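PDB 4G68: ABC transporter from Caldanaerobius, which probably binds sugars released from xylan, serving as the extracellular solute-binding component of an ABC transporter. Local coordinates for residues D61-N64 with K65-N69; S75-N79 with D80-T84; D129-P133 with G134-N138; G215-Q218 with L219-A223; S347-D350 with Y351-T355. All coordinates share one frame; numbering follows the deposited sequence.

Contact 1 of 5, residues D61-N64 with K65-N69; sequences DQWN and KENPN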
loop_
_atom_site.group_PDB
_atom_site.type_symbol
_atom_site.label_atom_id
_atom_site.label_comp_id
_atom_site.label_asym_id
_atom_site.label_seq_id
_atom_site.Cartn_x
_atom_site.Cartn_y
_atom_site.Cartn_z
ATOM N N ASP C 61 -3.173 8.620 23.780
ATOM C CA ASP C 61 -3.421 9.435 24.991
ATOM C C ASP C 61 -4.875 9.278 25.495
ATOM O O ASP C 61 -5.116 9.087 26.711
ATOM C CB ASP C 61 -3.035 10.910 24.782
ATOM C CG ASP C 61 -1.536 11.107 24.546
ATOM O OD1 ASP C 61 -0.722 10.143 24.645
ATOM O OD2 ASP C 61 -1.178 12.250 24.230
ATOM N N GLN C 62 -5.843 9.317 24.574
ATOM C CA GLN C 62 -7.219 9.147 25.003
ATOM C C GLN C 62 -7.453 7.749 25.603
ATOM O O GLN C 62 -8.189 7.599 26.589
ATOM C CB GLN C 62 -8.212 9.419 23.885
ATOM C CG GLN C 62 -9.621 9.521 24.456
ATOM C CD GLN C 62 -10.701 9.751 23.420
ATOM O OE1 GLN C 62 -10.632 10.699 22.607
ATOM N NE2 GLN C 62 -11.731 8.885 23.460
ATOM N N TRP C 63 -6.811 6.729 25.029
ATOM C CA TRP C 63 -6.892 5.403 25.636
ATOM C C TRP C 63 -6.291 5.391 27.018
ATOM O O TRP C 63 -6.845 4.766 27.934
ATOM C CB TRP C 63 -6.260 4.316 24.772
ATOM C CG TRP C 63 -6.114 3.000 25.519
ATOM C CD1 TRP C 63 -5.125 2.648 26.447
ATOM C CD2 TRP C 63 -7.004 1.822 25.440
ATOM N NE1 TRP C 63 -5.340 1.377 26.938
ATOM C CE2 TRP C 63 -6.444 0.821 26.368
ATOM C CE3 TRP C 63 -8.150 1.505 24.718
ATOM C CZ2 TRP C 63 -7.031 -0.424 26.548
ATOM C CZ3 TRP C 63 -8.726 0.234 24.893
ATOM C CH2 TRP C 63 -8.181 -0.704 25.789
ATOM N N ASN C 64 -5.142 6.037 27.158
ATOM C CA ASN C 64 -4.400 6.009 28.409
ATOM C C ASN C 64 -5.209 6.679 29.532
ATOM O O ASN C 64 -5.249 6.179 30.673
ATOM C CB ASN C 64 -3.012 6.617 28.221
ATOM C CG ASN C 64 -1.992 5.596 27.695
ATOM O OD1 ASN C 64 -2.282 4.389 27.603
ATOM N ND2 ASN C 64 -0.763 6.079 27.380
ATOM N N LYS C 65 -5.899 7.767 29.166
ATOM C CA LYS C 65 -6.798 8.483 30.069
ATOM C C LYS C 65 -8.037 7.610 30.457
ATOM O O LYS C 65 -8.457 7.500 31.625
ATOM C CB LYS C 65 -7.226 9.799 29.399
ATOM C CG LYS C 65 -8.140 10.647 30.265
ATOM C CD LYS C 65 -8.902 11.668 29.429
ATOM C CE LYS C 65 -9.707 12.584 30.343
ATOM N NZ LYS C 65 -9.205 13.958 30.194
ATOM N N GLU C 66 -8.654 7.011 29.460
ATOM C CA GLU C 66 -9.808 6.207 29.750
ATOM C C GLU C 66 -9.473 4.860 30.455
ATOM O O GLU C 66 -10.356 4.192 30.977
ATOM C CB GLU C 66 -10.635 6.039 28.479
ATOM C CG GLU C 66 -11.143 7.400 27.999
ATOM C CD GLU C 66 -11.626 7.421 26.553
ATOM O OE1 GLU C 66 -11.608 6.372 25.858
ATOM O OE2 GLU C 66 -12.037 8.503 26.101
ATOM N N ASN C 67 -8.200 4.462 30.474
ATOM C CA ASN C 67 -7.847 3.124 30.977
ATOM C C ASN C 67 -6.652 3.131 31.912
ATOM O O ASN C 67 -5.602 2.549 31.567
ATOM C CB ASN C 67 -7.649 2.119 29.805
ATOM C CG ASN C 67 -8.963 1.754 29.123
ATOM O OD1 ASN C 67 -9.442 0.634 29.244
ATOM N ND2 ASN C 67 -9.567 2.700 28.426
ATOM N N PRO C 68 -6.832 3.730 33.127
ATOM C CA PRO C 68 -5.698 4.013 34.018
ATOM C C PRO C 68 -4.855 2.779 34.355
ATOM O O PRO C 68 -3.639 2.884 34.503
ATOM C CB PRO C 68 -6.338 4.621 35.282
ATOM C CG PRO C 68 -7.806 4.617 35.086
ATOM C CD PRO C 68 -8.142 4.077 33.735
ATOM N N ASN C 69 -5.485 1.616 34.429
ATOM C CA ASN C 69 -4.769 0.376 34.771
ATOM C C ASN C 69 -4.162 -0.358 33.591
ATOM O O ASN C 69 -3.241 -1.157 33.758
ATOM C CB ASN C 69 -5.662 -0.544 35.598
ATOM C CG ASN C 69 -5.739 -0.110 37.041
ATOM O OD1 ASN C 69 -5.154 0.884 37.425
ATOM N ND2 ASN C 69 -6.458 -0.866 37.846
#

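Contact 2 of 5, residues S75-N79 with D80-T84; sequences SVTEN and DAYKT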
loop_
_atom_site.group_PDB
_atom_site.type_symbol
_atom_site.label_atom_id
_atom_site.label_comp_id
_atom_site.label_asym_id
_atom_site.label_seq_id
_atom_site.Cartn_x
_atom_site.Cartn_y
_atom_site.Cartn_z
ATOM N N SER C 75 6.110 2.490 20.095
ATOM C CA SER C 75 7.371 2.830 19.473
ATOM C C SER C 75 7.142 2.897 17.942
ATOM O O SER C 75 6.614 1.964 17.327
ATOM C CB SER C 75 8.482 1.855 19.913
ATOM O OG SER C 75 9.580 1.806 18.976
ATOM N N VAL C 76 7.492 4.042 17.349
ATOM C CA VAL C 76 7.219 4.280 15.928
ATOM C C VAL C 76 8.495 4.179 15.077
ATOM O O VAL C 76 9.545 4.713 15.441
ATOM C CB VAL C 76 6.462 5.608 15.736
ATOM C CG1 VAL C 76 7.086 6.726 16.548
ATOM C CG2 VAL C 76 6.337 5.975 14.276
ATOM N N THR C 77 8.392 3.468 13.953
ATOM C CA THR C 77 9.542 3.195 13.096
ATOM C C THR C 77 9.118 3.411 11.672
ATOM O O THR C 77 8.027 2.979 11.295
ATOM C CB THR C 77 10.012 1.729 13.246
ATOM O OG1 THR C 77 10.220 1.429 14.637
ATOM C CG2 THR C 77 11.310 1.489 12.440
ATOM N N GLU C 78 10.003 4.029 10.880
ATOM C CA GLU C 78 9.761 4.228 9.450
ATOM C C GLU C 78 9.423 2.890 8.775
ATOM O O GLU C 78 10.067 1.852 9.026
ATOM C CB GLU C 78 10.942 4.951 8.754
ATOM C CG GLU C 78 10.756 5.186 7.237
ATOM C CD GLU C 78 11.036 3.963 6.388
ATOM O OE1 GLU C 78 11.917 3.156 6.770
ATOM O OE2 GLU C 78 10.345 3.746 5.347
ATOM N N ASN C 79 8.383 2.938 7.942
ATOM C CA ASN C 79 7.917 1.824 7.113
ATOM C C ASN C 79 8.947 0.703 6.727
ATOM O O ASN C 79 8.770 -0.501 7.055
ATOM C CB ASN C 79 7.297 2.462 5.831
ATOM C CG ASN C 79 6.829 1.451 4.858
ATOM O OD1 ASN C 79 6.314 0.401 5.257
ATOM N ND2 ASN C 79 7.009 1.724 3.564
ATOM N N ASP C 80 10.009 1.065 6.019
ATOM C CA ASP C 80 10.916 0.034 5.520
ATOM C C ASP C 80 11.796 -0.551 6.618
ATOM O O ASP C 80 12.084 -1.764 6.628
ATOM C CB ASP C 80 11.710 0.540 4.310
ATOM C CG ASP C 80 10.882 0.515 3.048
ATOM O OD1 ASP C 80 10.600 -0.598 2.526
ATOM O OD2 ASP C 80 10.465 1.595 2.591
ATOM N N ALA C 81 12.172 0.311 7.551
ATOM C CA ALA C 81 12.914 -0.093 8.755
ATOM C C ALA C 81 12.020 -0.927 9.701
ATOM O O ALA C 81 12.510 -1.785 10.466
ATOM C CB ALA C 81 13.473 1.143 9.471
ATOM N N TYR C 82 10.711 -0.671 9.646
ATOM C CA TYR C 82 9.766 -1.362 10.522
ATOM C C TYR C 82 9.640 -2.837 10.083
ATOM O O TYR C 82 9.551 -3.768 10.900
ATOM C CB TYR C 82 8.408 -0.636 10.451
ATOM C CG TYR C 82 7.347 -1.308 11.279
ATOM C CD1 TYR C 82 7.221 -1.027 12.648
ATOM C CD2 TYR C 82 6.458 -2.223 10.700
ATOM C CE1 TYR C 82 6.253 -1.641 13.402
ATOM C CE2 TYR C 82 5.488 -2.876 11.469
ATOM C CZ TYR C 82 5.392 -2.581 12.809
ATOM O OH TYR C 82 4.435 -3.209 13.561
ATOM N N LYS C 83 9.611 -3.063 8.771
ATOM C CA LYS C 83 9.645 -4.416 8.231
ATOM C C LYS C 83 10.755 -5.255 8.878
ATOM O O LYS C 83 10.516 -6.372 9.398
ATOM C CB LYS C 83 9.866 -4.334 6.725
ATOM C CG LYS C 83 8.640 -3.729 6.042
ATOM C CD LYS C 83 8.781 -3.796 4.535
ATOM C CE LYS C 83 7.564 -3.128 3.920
ATOM N NZ LYS C 83 8.032 -2.234 2.840
ATOM N N THR C 84 11.968 -4.695 8.834
ATOM C CA THR C 84 13.142 -5.331 9.431
ATOM C C THR C 84 12.941 -5.610 10.907
ATOM O O THR C 84 13.169 -6.740 11.359
ATOM C CB THR C 84 14.384 -4.475 9.182
ATOM O OG1 THR C 84 14.546 -4.341 7.768
ATOM C CG2 THR C 84 15.666 -5.105 9.786
HETATM O O HOH W 1 9.262 3.738 2.547
HETATM O O HOH W 2 5.822 -0.703 2.765
#

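Contact 3 of 5, residues D129-P133 with G134-N138; sequences DQLLP and GSFDN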
loop_
_atom_site.group_PDB
_atom_site.type_symbol
_atom_site.label_atom_id
_atom_site.label_comp_id
_atom_site.label_asym_id
_atom_site.label_seq_id
_atom_site.Cartn_x
_atom_site.Cartn_y
_atom_site.Cartn_z
ATOM N N ASP C 129 -19.299 -6.848 12.863
ATOM C CA ASP C 129 -20.381 -6.072 12.276
ATOM C C ASP C 129 -20.041 -4.613 12.202
ATOM O O ASP C 129 -20.704 -3.853 11.506
ATOM C CB ASP C 129 -21.652 -6.294 13.094
ATOM C CG ASP C 129 -22.084 -7.741 13.057
ATOM O OD1 ASP C 129 -21.818 -8.384 11.995
ATOM O OD2 ASP C 129 -22.637 -8.247 14.085
ATOM N N GLN C 130 -18.988 -4.233 12.903
ATOM C CA GLN C 130 -18.532 -2.853 12.913
ATOM C C GLN C 130 -17.534 -2.584 11.812
ATOM O O GLN C 130 -17.113 -1.420 11.624
ATOM C CB GLN C 130 -17.886 -2.547 14.265
ATOM C CG GLN C 130 -18.842 -2.706 15.451
ATOM C CD GLN C 130 -18.218 -2.243 16.714
ATOM O OE1 GLN C 130 -17.415 -2.936 17.305
ATOM N NE2 GLN C 130 -18.564 -1.053 17.144
ATOM N N LEU C 131 -17.072 -3.648 11.151
ATOM C CA LEU C 131 -16.216 -3.464 9.932
ATOM C C LEU C 131 -16.988 -3.682 8.614
ATOM O O LEU C 131 -18.016 -4.366 8.579
ATOM C CB LEU C 131 -14.940 -4.332 9.952
ATOM C CG LEU C 131 -13.931 -3.982 11.047
ATOM C CD1 LEU C 131 -14.244 -4.792 12.310
ATOM C CD2 LEU C 131 -12.577 -4.408 10.544
ATOM N N LEU C 132 -16.485 -3.096 7.522
ATOM C CA LEU C 132 -17.052 -3.334 6.192
ATOM C C LEU C 132 -16.964 -4.813 5.855
ATOM O O LEU C 132 -16.145 -5.519 6.454
ATOM C CB LEU C 132 -16.289 -2.545 5.110
ATOM C CG LEU C 132 -16.557 -1.055 4.985
ATOM C CD1 LEU C 132 -15.680 -0.274 5.891
ATOM C CD2 LEU C 132 -16.209 -0.574 3.577
ATOM N N PRO C 133 -17.801 -5.283 4.894
ATOM C CA PRO C 133 -17.895 -6.716 4.565
ATOM C C PRO C 133 -16.591 -7.202 3.968
ATOM O O PRO C 133 -15.916 -6.423 3.274
ATOM C CB PRO C 133 -19.028 -6.777 3.512
ATOM C CG PRO C 133 -19.759 -5.496 3.621
ATOM C CD PRO C 133 -18.736 -4.473 4.073
ATOM N N GLY C 134 -16.224 -8.453 4.261
ATOM C CA GLY C 134 -14.990 -9.030 3.724
ATOM C C GLY C 134 -13.678 -8.553 4.367
ATOM O O GLY C 134 -12.585 -8.939 3.907
ATOM N N SER C 135 -13.764 -7.722 5.420
ATOM C CA SER C 135 -12.553 -7.168 6.047
ATOM C C SER C 135 -11.564 -8.215 6.608
ATOM O O SER C 135 -10.324 -7.988 6.629
ATOM C CB SER C 135 -12.911 -6.157 7.168
ATOM O OG SER C 135 -13.327 -4.905 6.629
ATOM N N PHE C 136 -12.104 -9.353 7.064
ATOM C CA PHE C 136 -11.314 -10.374 7.789
ATOM C C PHE C 136 -10.675 -11.444 6.887
ATOM O O PHE C 136 -9.863 -12.265 7.345
ATOM C CB PHE C 136 -12.160 -11.027 8.917
ATOM C CG PHE C 136 -12.429 -10.087 10.083
ATOM C CD1 PHE C 136 -11.511 -9.956 11.127
ATOM C CD2 PHE C 136 -13.602 -9.314 10.135
ATOM C CE1 PHE C 136 -11.742 -9.060 12.203
ATOM C CE2 PHE C 136 -13.840 -8.430 11.204
ATOM C CZ PHE C 136 -12.903 -8.298 12.239
ATOM N N ASP C 137 -11.038 -11.459 5.611
ATOM C CA ASP C 137 -10.476 -12.473 4.676
ATOM C C ASP C 137 -8.934 -12.585 4.723
ATOM O O ASP C 137 -8.394 -13.693 4.820
ATOM C CB ASP C 137 -10.923 -12.204 3.234
ATOM C CG ASP C 137 -12.446 -12.178 3.089
ATOM O OD1 ASP C 137 -13.145 -12.469 4.082
ATOM O OD2 ASP C 137 -12.934 -11.872 1.974
ATOM N N ASN C 138 -8.228 -11.451 4.634
ATOM C CA ASN C 138 -6.769 -11.513 4.591
ATOM C C ASN C 138 -6.079 -11.904 5.905
ATOM O O ASN C 138 -5.019 -12.514 5.854
ATOM C CB ASN C 138 -6.181 -10.231 4.018
ATOM C CG ASN C 138 -6.261 -10.201 2.516
ATOM O OD1 ASN C 138 -5.977 -11.186 1.884
ATOM N ND2 ASN C 138 -6.642 -9.056 1.941
#

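Contact 4 of 5, residues G215-Q218 with L219-A223; sequences GGVQ and LTRDA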
loop_
_atom_site.group_PDB
_atom_site.type_symbol
_atom_site.label_atom_id
_atom_site.label_comp_id
_atom_site.label_asym_id
_atom_site.label_seq_id
_atom_site.Cartn_x
_atom_site.Cartn_y
_atom_site.Cartn_z
ATOM N N GLY C 215 -2.445 -9.093 -18.022
ATOM C CA GLY C 215 -2.807 -10.516 -17.847
ATOM C C GLY C 215 -4.149 -10.765 -17.165
ATOM O O GLY C 215 -4.676 -11.862 -17.275
ATOM N N GLY C 216 -4.697 -9.755 -16.473
ATOM C CA GLY C 216 -5.859 -9.899 -15.585
ATOM C C GLY C 216 -5.573 -10.487 -14.205
ATOM O O GLY C 216 -4.474 -10.963 -13.973
ATOM N N VAL C 217 -6.591 -10.480 -13.301
ATOM C CA VAL C 217 -6.412 -10.864 -11.907
ATOM C C VAL C 217 -6.070 -12.335 -11.686
ATOM O O VAL C 217 -5.338 -12.678 -10.714
ATOM C CB VAL C 217 -7.555 -10.380 -10.954
ATOM C CG1 VAL C 217 -8.897 -11.027 -11.235
ATOM C CG2 VAL C 217 -7.124 -10.504 -9.502
ATOM N N GLN C 218 -6.718 -13.196 -12.486
ATOM C CA GLN C 218 -6.604 -14.611 -12.281
ATOM C C GLN C 218 -5.158 -15.039 -12.565
ATOM O O GLN C 218 -4.592 -15.869 -11.841
ATOM C CB GLN C 218 -7.594 -15.417 -13.148
ATOM C CG GLN C 218 -7.703 -16.867 -12.704
ATOM C CD GLN C 218 -7.984 -16.961 -11.200
ATOM O OE1 GLN C 218 -8.929 -16.340 -10.692
ATOM N NE2 GLN C 218 -7.120 -17.677 -10.466
ATOM N N LEU C 219 -4.544 -14.474 -13.595
ATOM C CA LEU C 219 -3.214 -14.926 -13.994
ATOM C C LEU C 219 -2.122 -14.487 -13.003
ATOM O O LEU C 219 -1.149 -15.227 -12.805
ATOM C CB LEU C 219 -2.871 -14.464 -15.425
ATOM C CG LEU C 219 -1.422 -14.701 -15.939
ATOM C CD1 LEU C 219 -1.076 -16.196 -16.047
ATOM C CD2 LEU C 219 -1.189 -13.988 -17.274
ATOM N N THR C 220 -2.232 -13.246 -12.461
ATOM C CA THR C 220 -1.401 -12.800 -11.368
ATOM C C THR C 220 -1.539 -13.765 -10.157
ATOM O O THR C 220 -0.533 -14.314 -9.651
ATOM C CB THR C 220 -1.799 -11.367 -10.956
ATOM O OG1 THR C 220 -1.262 -10.439 -11.923
ATOM C CG2 THR C 220 -1.273 -11.036 -9.572
ATOM N N ARG C 221 -2.782 -14.004 -9.750
ATOM C CA ARG C 221 -3.045 -14.840 -8.570
ATOM C C ARG C 221 -2.360 -16.201 -8.761
ATOM O O ARG C 221 -1.646 -16.644 -7.882
ATOM C CB ARG C 221 -4.542 -14.958 -8.312
ATOM C CG ARG C 221 -5.171 -13.693 -7.703
ATOM C CD ARG C 221 -6.579 -14.031 -7.144
ATOM N NE ARG C 221 -7.647 -12.995 -7.068
ATOM C CZ ARG C 221 -7.801 -12.111 -6.070
ATOM N NH1 ARG C 221 -6.925 -11.988 -5.056
ATOM N NH2 ARG C 221 -8.843 -11.281 -6.153
ATOM N N ASP C 222 -2.531 -16.782 -9.947
ATOM C CA ASP C 222 -2.015 -18.103 -10.321
ATOM C C ASP C 222 -0.496 -18.173 -10.382
ATOM O O ASP C 222 0.087 -19.190 -10.016
ATOM C CB ASP C 222 -2.619 -18.554 -11.669
ATOM C CG ASP C 222 -4.041 -18.993 -11.541
ATOM O OD1 ASP C 222 -4.473 -19.160 -10.373
ATOM O OD2 ASP C 222 -4.720 -19.204 -12.575
ATOM N N ALA C 223 0.148 -17.110 -10.865
ATOM C CA ALA C 223 1.586 -17.070 -10.886
ATOM C C ALA C 223 2.088 -16.975 -9.457
ATOM O O ALA C 223 3.076 -17.641 -9.100
ATOM C CB ALA C 223 2.093 -15.895 -11.713
HETATM O O HOH W 3 -2.120 -10.609 -14.408
HETATM O O HOH W 4 -9.027 -14.433 -8.957
#

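Contact 5 of 5, residues S347-D350 with Y351-T355; sequences SDMD and YLIAT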
loop_
_atom_site.group_PDB
_atom_site.type_symbol
_atom_site.label_atom_id
_atom_site.label_comp_id
_atom_site.label_asym_id
_atom_site.label_seq_id
_atom_site.Cartn_x
_atom_site.Cartn_y
_atom_site.Cartn_z
ATOM N N SER C 347 -8.518 3.455 11.658
ATOM C CA SER C 347 -9.384 3.419 10.460
ATOM C C SER C 347 -10.075 4.796 10.243
ATOM O O SER C 347 -10.094 5.331 9.119
ATOM C CB SER C 347 -10.428 2.313 10.606
ATOM O OG SER C 347 -11.308 2.251 9.451
ATOM N N ASP C 348 -10.676 5.355 11.310
ATOM C CA ASP C 348 -11.335 6.687 11.208
ATOM C C ASP C 348 -10.309 7.819 10.937
ATOM O O ASP C 348 -10.568 8.744 10.148
ATOM C CB ASP C 348 -12.013 7.035 12.522
ATOM C CG ASP C 348 -13.285 6.274 12.773
ATOM O OD1 ASP C 348 -13.670 5.390 11.968
ATOM O OD2 ASP C 348 -13.936 6.638 13.817
ATOM N N MET C 349 -9.151 7.743 11.594
ATOM C CA MET C 349 -8.070 8.696 11.358
ATOM C C MET C 349 -7.717 8.657 9.853
ATOM O O MET C 349 -7.681 9.691 9.215
ATOM C CB MET C 349 -6.825 8.313 12.188
ATOM C CG MET C 349 -5.609 9.206 11.930
ATOM S SD MET C 349 -4.035 8.567 12.531
ATOM C CE MET C 349 -3.578 7.390 11.246
ATOM N N ASP C 350 -7.482 7.450 9.317
ATOM C CA ASP C 350 -7.040 7.214 7.906
ATOM C C ASP C 350 -8.002 7.889 6.946
ATOM O O ASP C 350 -7.601 8.630 6.028
ATOM C CB ASP C 350 -7.073 5.697 7.582
ATOM C CG ASP C 350 -5.800 4.963 7.932
ATOM O OD1 ASP C 350 -4.790 5.625 8.305
ATOM O OD2 ASP C 350 -5.817 3.681 7.824
ATOM N N TYR C 351 -9.285 7.610 7.166
ATOM C CA TYR C 351 -10.386 8.211 6.401
ATOM C C TYR C 351 -10.368 9.758 6.412
ATOM O O TYR C 351 -10.504 10.396 5.343
ATOM C CB TYR C 351 -11.715 7.690 6.943
ATOM C CG TYR C 351 -12.945 8.036 6.110
ATOM C CD1 TYR C 351 -12.907 7.963 4.712
ATOM C CD2 TYR C 351 -14.137 8.400 6.723
ATOM C CE1 TYR C 351 -14.016 8.271 3.942
ATOM C CE2 TYR C 351 -15.273 8.702 5.967
ATOM C CZ TYR C 351 -15.204 8.630 4.583
ATOM O OH TYR C 351 -16.318 8.926 3.836
ATOM N N LEU C 352 -10.148 10.344 7.592
ATOM C CA LEU C 352 -10.174 11.794 7.752
ATOM C C LEU C 352 -8.967 12.495 7.134
ATOM O O LEU C 352 -9.113 13.546 6.514
ATOM C CB LEU C 352 -10.270 12.151 9.235
ATOM C CG LEU C 352 -11.670 11.931 9.824
ATOM C CD1 LEU C 352 -11.638 11.920 11.349
ATOM C CD2 LEU C 352 -12.577 13.049 9.304
ATOM N N ILE C 353 -7.792 11.892 7.286
ATOM C CA ILE C 353 -6.549 12.466 6.824
ATOM C C ILE C 353 -5.945 11.849 5.537
ATOM O O ILE C 353 -4.902 12.329 5.070
ATOM C CB ILE C 353 -5.525 12.592 7.974
ATOM C CG1 ILE C 353 -4.853 11.244 8.269
ATOM C CG2 ILE C 353 -6.206 13.163 9.236
ATOM C CD1 ILE C 353 -3.766 11.334 9.338
ATOM N N ALA C 354 -6.581 10.812 4.986
ATOM C CA ALA C 354 -6.175 10.180 3.712
ATOM C C ALA C 354 -4.828 9.407 3.749
ATOM O O ALA C 354 -4.184 9.186 2.726
ATOM C CB ALA C 354 -6.265 11.172 2.523
ATOM N N THR C 355 -4.452 8.972 4.947
ATOM C CA THR C 355 -3.317 8.055 5.130
ATOM C C THR C 355 -3.707 6.612 4.829
ATOM O O THR C 355 -2.835 5.741 4.674
ATOM C CB THR C 355 -2.749 8.064 6.583
ATOM O OG1 THR C 355 -3.816 7.888 7.546
ATOM C CG2 THR C 355 -1.941 9.304 6.853
#

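Contact 1 of 5, residues D61-N64 with K65-N69
A chi1 of 169° swings the indole of Trp63 away from its backbone N, while Asn67, one turn on, keeps CG beside its nitrogen (chi1 -71°); together these torsions lay the flat end of the asparagine over the indole. The two planes differ by only 8°, so amide and ring stack, with the amide shifted toward the rim of the ring system. Asn67 CG lies 3.8 Å from Trp63 CE2. Nearer the backbone, Asn67 CB makes a CH-pi contact, 4.0 Å from the centroid of the five-membered ring of Trp63. OD1 of Asn67 is held by Arg337 NH1, while its ND2 gives only a long, weak hydrogen bond to Trp63 O at 3.5 Å. The indole is also fixed, since Trp63 NE1 donates to Val70 O, and Tyr341 meets the ring.

On the outer side, the extended chain of Gln62 brings NE2 to within 2.7 Å of Glu66 OE2. Although short, the bond is weak, its N-H...O angle far from straight; the amide and carboxylate planes are steeply inclined to each other. Beneath it run the regular bonds of the last turn, Lys65 N to Asp61 O and Glu66 N to Gln62 O. At Asn67 the backbone leaves helical geometry, and its N reaches Trp63 O by a weak bond of 2.9 Å. Asn64 OD1 takes the N-H of Ile72 on the following strand. The arrangement is that of a helix C-terminus inside a beta-alpha-beta unit, here strand 40-45, helix 52-66 and strand 71-76.

Contact 2 of 5, residues S75-N79 with D80-T84
Glu78 folds its carboxylate back over the first turn of the helix, toward the backbone N-H groups of Asp80 and Ala81. Ala81 N reaches Glu78 OE1 at 3.0 Å on the syn side, though well out of the carboxylate plane, while Asp80 N comes to Glu78 OE2 at 2.8 Å from above that plane. The bend at chi2 (-79°) makes this return possible. Glu78 is thus the N-cap of helix 79-91, entered from strand 71-76. With an alanine here, Asp80 N and Ala81 N would probably be left without their side-chain acceptors and the start of the helix less firmly fixed.

The carboxylate planes of Glu78 and Asp80 are inclined by 27°, with OE2 of the first 3.5 Å from OD2 of the second. Asp199 adds a further like charge near Asp80 OD2; the N-H that Trp201 gives this oxygen and the Lys83 ammonium probably offset part of this. A water joins Asn79 OD1 to Lys83 NZ, their side chains running side by side. Lys83 NZ also forms a salt bridge of 3.1 Å with Asp80 OD1, and meets Trp102 and Trp201 by cation-pi contacts. Thr77 CB meets the edge of the Tyr82 ring, 4.0 Å from CD1.

Contact 3 of 5, residues D129-P133 with G134-N138
Leu132 and Ser135 close a type II beta turn within the long loop that leads from helix 108-112 to strand 140-141, a local contact held by one serine hydroxyl and a small apolar cluster. Ser135 N bonds weakly to Leu132 O at 3.4 Å, the usual closing bond of such a turn. The hydroxyl does more: Ser135 OG donates to the same Leu132 O at 2.9 Å, arriving 42° out of the carbonyl plane, with Ala359 O a weaker, competing partner. One carbonyl oxygen therefore receives both the backbone and the side-chain donor of a single residue. The torsion that sets OG beside its own backbone nitrogen (chi1 -76°) places the two donors together.

Gly134 occupies the third position of the turn with phi at 75°, a conformation well suited to a residue without a side chain; a beta carbon there would lie 2.7 Å from Pro133 O. A type I turn from Gly134 to Asp137 overlaps it, sharing Gly134 and Ser135.

The coil brings Phe136 back to Leu131. Their side chains meet at about a right angle, with Leu131 CD1 lying 3.8 Å from both CZ and CE2 of Phe136. Leu131 CD2 packs against Ser135 CB at 3.8 Å. Both Leu131 and Phe136 reach Pro149 on strand 144-160, Leu131 also touches Trp360, and backbone bonds from Leu132 to Ala359 tie the loop to the segment just after strand 357-358.

Contact 4 of 5, residues G215-Q218 with L219-A223
Gln218 and Asp222 face each other one helical turn apart, joined by a hydrogen bond from Gln218 NE2 to Asp222 OD1 at 3.0 Å. The donor keeps this oxygen close to its amide plane, yet it meets the carboxylate from above, 48° out of the plane. A bend at chi2 of Gln218 (51°) turns the amide forward along the helix, toward Asp222. Beside it, Val217 and Arg221 run alongside one another in the same direction. Val217 CG2 covers one face of the guanidinium, 3.5 Å from Arg221 NE, an apolar methyl set against a flat cation.

The two pairs are coupled by a water that donates to Gln218 OE1 at 2.6 Å and sits at the edge of the guanidinium, in its plane, where it takes a weak bond from Arg221 NE. The amide of Gln218 is thus engaged at both ends. Regular helical bonds set the spacing beneath, from Arg221 N to Val217 O and from Asp222 N to Gln218 O at 2.9 Å.

At the head of the helix stands Gly216, the N-cap, whose positive phi turns the chain out of helix 201-215. Leu219 CD2 lies 3.9 Å from Gly215 CA, where a beta carbon would collide with it.

Further out, Glu314 accepts a weak bond from Val217 N. Val217, Thr220 and Arg221 all rest on Val389 of strand 388-389, while Leu219, Thr220 and Ala223 pack on helix 233-248.

Contact 5 of 5, residues S347-D350 with Y351-T355
The carboxylate of Asp350 is met at OD1 by the hydroxyl of Thr355, which donates on the anti side, 27° out of the carboxylate plane, with OG1 of Thr355 2.6 Å from OD1 of Asp350. The other flat group, the Tyr351 ring, leans at about 45° against the ring of Tyr362. This is the C-terminal end of helix 332-353, where Ala354 adopts a positive phi and turns the chain away, so that the threonine beyond it comes back beside the last turn. Ala354 N gives a weak bond to Asp350 O, hence backbone and side chain of one aspartate both hold the exit.

Thr355 OG1 stands between its own backbone nitrogen and carbonyl carbon (chi1 50°), which points it at the carboxylate. Were an alanine here in place of Asp350, the hydroxyl of Thr355 would probably lose this acceptor and be set free to turn. Asp350 OD2 lies close to Asp151 OD2, and two like charges so near might raise the affinity of one for a proton.

Helix 52-66 packs on Met349, Ile353 and Thr355. The methionine crosses Thr355 at about a right angle, its CE 3.7 Å from Thr355 OG1, while its CG lies 3.8 Å from Ile353 CD1.

Place in the fold, more than burial, sets the chemistry of these five local contacts. Contact 1 is at the surface and contact 5 is buried, yet both concern helix C-termini, and their helices, 52-66 and 332-353, pack on each other. Contacts 2, 3 and 4 are partly buried. Contacts 2 and 4 mark helix starts: the first is capped by a carboxylate, the second has a glycine at the N-cap with no side chain to cap; both recruit water. Contact 3, a pair of turns, relies on one hydroxyl and apolar packing; its centre is about 17 Å from that of contact 5, and Trp360 touches both. Contact 4 lies across the chain's centre from contacts 1, 2 and 5.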